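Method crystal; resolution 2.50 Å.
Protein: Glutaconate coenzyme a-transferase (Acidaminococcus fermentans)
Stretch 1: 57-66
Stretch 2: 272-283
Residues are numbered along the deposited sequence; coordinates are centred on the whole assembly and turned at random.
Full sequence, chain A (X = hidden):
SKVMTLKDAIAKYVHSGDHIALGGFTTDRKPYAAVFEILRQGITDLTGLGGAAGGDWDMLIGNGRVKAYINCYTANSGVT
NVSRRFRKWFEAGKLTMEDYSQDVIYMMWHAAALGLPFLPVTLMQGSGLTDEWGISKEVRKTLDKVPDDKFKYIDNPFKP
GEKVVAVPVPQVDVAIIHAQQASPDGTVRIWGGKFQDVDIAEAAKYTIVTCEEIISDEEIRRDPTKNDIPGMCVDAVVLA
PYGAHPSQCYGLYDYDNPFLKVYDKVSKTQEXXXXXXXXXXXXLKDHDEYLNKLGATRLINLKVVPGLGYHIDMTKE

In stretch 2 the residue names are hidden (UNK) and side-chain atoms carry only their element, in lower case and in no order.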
# COMPACT_ATOMS: atom_id res chain seq x y z
N TRP A 57 -5.88 -34.70 5.46
CA TRP A 57 -6.81 -35.78 5.67
C TRP A 57 -6.14 -37.13 5.54
O TRP A 57 -6.64 -38.13 6.07
CB TRP A 57 -8.01 -35.68 4.73
CG TRP A 57 -9.01 -34.68 5.22
CD1 TRP A 57 -9.10 -33.36 4.86
CD2 TRP A 57 -9.99 -34.88 6.24
NE1 TRP A 57 -10.06 -32.73 5.60
CE2 TRP A 57 -10.63 -33.64 6.46
CE3 TRP A 57 -10.40 -36.00 7.00
CZ2 TRP A 57 -11.66 -33.47 7.41
CZ3 TRP A 57 -11.41 -35.83 7.94
CH2 TRP A 57 -12.03 -34.57 8.14
N ASP A 58 -5.00 -37.18 4.87
CA ASP A 58 -4.29 -38.45 4.74
C ASP A 58 -3.75 -38.84 6.08
O ASP A 58 -3.87 -39.98 6.51
CB ASP A 58 -3.14 -38.36 3.77
CG ASP A 58 -2.75 -39.70 3.22
OD1 ASP A 58 -3.66 -40.38 2.70
OD2 ASP A 58 -1.56 -40.09 3.30
N MET A 59 -3.15 -37.89 6.77
CA MET A 59 -2.59 -38.20 8.06
C MET A 59 -3.66 -38.68 9.05
O MET A 59 -3.46 -39.70 9.71
CB MET A 59 -1.79 -37.02 8.57
CG MET A 59 -0.56 -36.75 7.70
SD MET A 59 0.43 -35.44 8.40
CE MET A 59 1.29 -36.29 9.64
N LEU A 60 -4.82 -38.02 9.07
CA LEU A 60 -5.92 -38.41 9.95
C LEU A 60 -6.40 -39.82 9.60
O LEU A 60 -6.53 -40.67 10.48
CB LEU A 60 -7.09 -37.42 9.83
CG LEU A 60 -6.83 -35.98 10.30
CD1 LEU A 60 -8.04 -35.09 9.99
CD2 LEU A 60 -6.48 -35.96 11.79
N ILE A 61 -6.66 -40.08 8.32
CA ILE A 61 -7.12 -41.39 7.87
C ILE A 61 -6.13 -42.50 8.26
O ILE A 61 -6.49 -43.44 8.97
CB ILE A 61 -7.32 -41.41 6.36
CG1 ILE A 61 -8.44 -40.46 5.96
CG2 ILE A 61 -7.63 -42.82 5.89
CD1 ILE A 61 -8.61 -40.34 4.48
N GLY A 62 -4.88 -42.37 7.80
CA GLY A 62 -3.85 -43.34 8.10
C GLY A 62 -3.69 -43.59 9.59
O GLY A 62 -3.34 -44.70 9.98
N ASN A 63 -3.86 -42.56 10.41
CA ASN A 63 -3.79 -42.73 11.85
C ASN A 63 -5.17 -43.20 12.39
O ASN A 63 -5.50 -43.03 13.57
CB ASN A 63 -3.41 -41.41 12.53
CG ASN A 63 -1.91 -41.15 12.50
OD1 ASN A 63 -1.18 -41.48 13.45
ND2 ASN A 63 -1.44 -40.50 11.43
N GLY A 64 -5.98 -43.77 11.51
CA GLY A 64 -7.29 -44.26 11.89
C GLY A 64 -8.22 -43.36 12.69
O GLY A 64 -9.02 -43.87 13.50
N ARG A 65 -8.17 -42.05 12.45
CA ARG A 65 -9.02 -41.09 13.16
C ARG A 65 -10.30 -40.67 12.43
O ARG A 65 -10.95 -39.71 12.84
CB ARG A 65 -8.26 -39.81 13.50
CG ARG A 65 -6.88 -39.99 14.07
CD ARG A 65 -6.85 -40.54 15.47
NE ARG A 65 -5.46 -40.74 15.90
CZ ARG A 65 -4.81 -39.95 16.75
NH1 ARG A 65 -5.42 -38.90 17.28
NH2 ARG A 65 -3.54 -40.18 17.07
N VAL A 66 -10.72 -41.40 11.40
CA VAL A 66 -11.90 -40.98 10.67
C VAL A 66 -12.96 -42.08 10.57
O VAL A 66 -12.70 -43.17 10.05
CB VAL A 66 -11.50 -40.46 9.26
CG1 VAL A 66 -12.71 -40.12 8.43
CG2 VAL A 66 -10.61 -39.22 9.40
N UNK A 272 6.38 -47.32 7.38
CA UNK A 272 7.17 -46.14 7.05
C UNK A 272 6.40 -44.94 7.54
O UNK A 272 6.98 -44.03 8.14
o UNK A 272 8.44 -47.18 3.73
o UNK A 272 9.23 -47.58 5.74
c UNK A 272 7.40 -46.01 5.53
c UNK A 272 8.43 -47.00 4.97
N UNK A 273 5.08 -45.01 7.34
CA UNK A 273 4.16 -43.96 7.74
C UNK A 273 4.16 -43.69 9.24
O UNK A 273 4.38 -42.56 9.68
c UNK A 273 0.04 -42.41 9.16
c UNK A 273 1.63 -42.10 6.90
c UNK A 273 -0.04 -41.24 8.41
c UNK A 273 1.73 -43.27 7.65
c UNK A 273 0.93 -43.42 8.78
c UNK A 273 2.74 -44.31 7.29
c UNK A 273 0.75 -41.09 7.28
N UNK A 274 3.91 -44.74 10.01
CA UNK A 274 3.85 -44.65 11.47
C UNK A 274 5.17 -44.18 12.03
O UNK A 274 5.20 -43.44 13.01
o UNK A 274 1.77 -47.51 11.36
o UNK A 274 1.14 -45.48 12.00
c UNK A 274 2.02 -46.36 11.80
c UNK A 274 3.46 -45.99 12.08
N UNK A 275 6.24 -44.63 11.39
CA UNK A 275 7.61 -44.26 11.77
C UNK A 275 7.75 -42.75 11.60
O UNK A 275 8.21 -42.04 12.51
c UNK A 275 8.60 -44.99 10.89
N UNK A 276 7.33 -42.27 10.42
CA UNK A 276 7.34 -40.86 10.08
C UNK A 276 6.56 -40.07 11.12
O UNK A 276 7.05 -39.07 11.65
c UNK A 276 4.86 -37.32 8.61
c UNK A 276 6.70 -40.64 8.72
c UNK A 276 7.03 -37.04 7.54
c UNK A 276 6.37 -39.20 8.43
c UNK A 276 7.31 -38.38 7.78
c UNK A 276 5.15 -38.66 8.84
c UNK A 276 5.81 -36.50 7.96
N UNK A 277 5.33 -40.51 11.38
CA UNK A 277 4.50 -39.82 12.36
C UNK A 277 5.11 -39.78 13.75
O UNK A 277 5.00 -38.76 14.43
c UNK A 277 3.09 -40.40 12.44
s UNK A 277 2.08 -40.10 10.99
N UNK A 278 5.72 -40.88 14.19
CA UNK A 278 6.32 -40.87 15.52
C UNK A 278 7.39 -39.76 15.67
O UNK A 278 7.48 -39.12 16.71
c UNK A 278 7.52 -42.16 17.29
n UNK A 278 8.78 -44.50 19.98
c UNK A 278 8.58 -43.24 19.21
c UNK A 278 8.04 -43.48 17.81
c UNK A 278 6.92 -42.22 15.89
N UNK A 279 8.17 -39.54 14.61
CA UNK A 279 9.22 -38.53 14.60
C UNK A 279 8.73 -37.09 14.48
O UNK A 279 9.12 -36.23 15.28
o UNK A 279 11.63 -38.84 11.17
c UNK A 279 10.18 -38.81 13.45
o UNK A 279 13.13 -37.38 11.84
c UNK A 279 11.26 -37.77 13.26
c UNK A 279 12.07 -38.01 12.00
N UNK A 280 7.91 -36.83 13.47
CA UNK A 280 7.39 -35.48 13.21
C UNK A 280 6.18 -35.02 14.06
O UNK A 280 6.07 -33.83 14.40
n UNK A 280 10.08 -36.03 9.70
c UNK A 280 10.38 -32.12 10.88
c UNK A 280 9.28 -32.91 11.20
c UNK A 280 11.45 -32.64 10.13
c UNK A 280 11.45 -33.94 9.69
c UNK A 280 9.26 -34.24 10.76
c UNK A 280 8.86 -36.37 10.22
c UNK A 280 8.33 -35.32 10.89
c UNK A 280 10.35 -34.73 10.01
c UNK A 280 7.08 -35.31 11.72
N UNK A 281 5.31 -35.96 14.42
CA UNK A 281 4.13 -35.64 15.20
C UNK A 281 4.20 -35.98 16.69
O UNK A 281 4.41 -35.11 17.55
c UNK A 281 2.90 -36.35 14.62
c UNK A 281 2.79 -36.07 13.13
c UNK A 281 1.65 -35.89 15.35
N UNK A 282 4.11 -37.28 16.98
CA UNK A 282 4.08 -37.76 18.35
C UNK A 282 5.28 -37.46 19.22
O UNK A 282 5.12 -37.20 20.42
c UNK A 282 2.48 -39.54 17.56
c UNK A 282 3.73 -39.24 18.35
c UNK A 282 1.24 -39.04 17.96
c UNK A 282 2.55 -40.29 16.38
c UNK A 282 0.10 -39.26 17.22
c UNK A 282 0.16 -40.02 16.03
c UNK A 282 1.39 -40.53 15.61
N UNK A 283 6.47 -37.44 18.64
CA UNK A 283 7.66 -37.14 19.42
C UNK A 283 7.89 -35.68 19.74
O UNK A 283 8.66 -35.38 20.66
c UNK A 283 9.15 -39.19 19.17
c UNK A 283 8.90 -37.74 18.76
o UNK A 283 9.73 -39.93 18.35
o UNK A 283 8.76 -39.60 20.29
O HOH W 1 1.55 -43.03 13.92

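Position 272 carries two side-chain carbons, the second bearing two oxygens, and lies out of reach of stretch 1: a carboxylate on the shortest stem, Asp272. At 273 one carbon leads to a ring of six carbons with no further atom; the CA-to-CB bond points toward stretch 1, and the ring edge meets two polar atoms near its plane, Asn63 ND2 and Met59 O. This is Phe273: CE2 lies 3.3 Å from Asn63 ND2, and CZ lies 4.0 Å from Met59 O. The ring also fills the space beside Gly62, where an ideal CB would sit a tight 3.1 Å from Phe273 CE2.

Position 274 again has two carbons, the second with two oxygens; it makes no direct contact, and is Asp274. Water 1 donates to Asp274 OD1 (3.1 Å) and to Asn63 OD1 (3.2 Å), linking the two side chains. A single carbon at 275, out of reach, defines Ala275. At 276 one carbon leads to a six-carbon ring with the methyl of Met59 at its edge: Phe276, whose CE1 is 3.9 Å from Met59 CE.

Position 277 has one carbon followed by sulfur, which faces Asn63 ND2 and Met59 CE, hence Cys277. The sulfur accepts a hydrogen bond from Asn63 ND2, 3.6 Å from Cys277 SG; the N-H...S angle of 169° is nearly straight, and the length suits the large sulfur atom. Four carbons in a row ending in nitrogen, out of reach of stretch 1, make 278 Lys278, fully extended with all four chi angles t. Three carbons, the third with two oxygens, also out of reach, make 279 Glu279. Fused five- and six-membered rings holding eight carbons and one nitrogen, on a side chain that starts toward stretch 1 but ends leading away, mark 280 as Trp280.

At 281 one carbon carries two others, one of them against Met59 CE: the beta-branched Val281, with CG2 3.8 Å from Met59 CE. Position 282 has one carbon and a six-carbon ring, with Asn63 OD1 and Arg65 NH2 at its edge, near the ring plane, so Phe282; its CZ is 3.3 Å from Asn63 OD1 and its CE1 3.8 Å from Arg65 NH2. Two carbons and two oxygens at 283, out of reach of stretch 1, give Asp283.

The two stretches bury 348 Å² between them; the directions of their helices differ by 110°. The apolar part centres on Met59 CE, within 4.1 Å of Phe276 CE1, Cys277 SG and Val281 CG2. The polar part centres on Asn63, the first residue to leave helical phi/psi: Asn63 ND2 donates to Met59 O (2.8 Å) as well as to Cys277 SG, so one amide nitrogen bonds both to the last turn of its own helix and to stretch 2.

Stretch 2 272-283: DFDAFCKEWVFD
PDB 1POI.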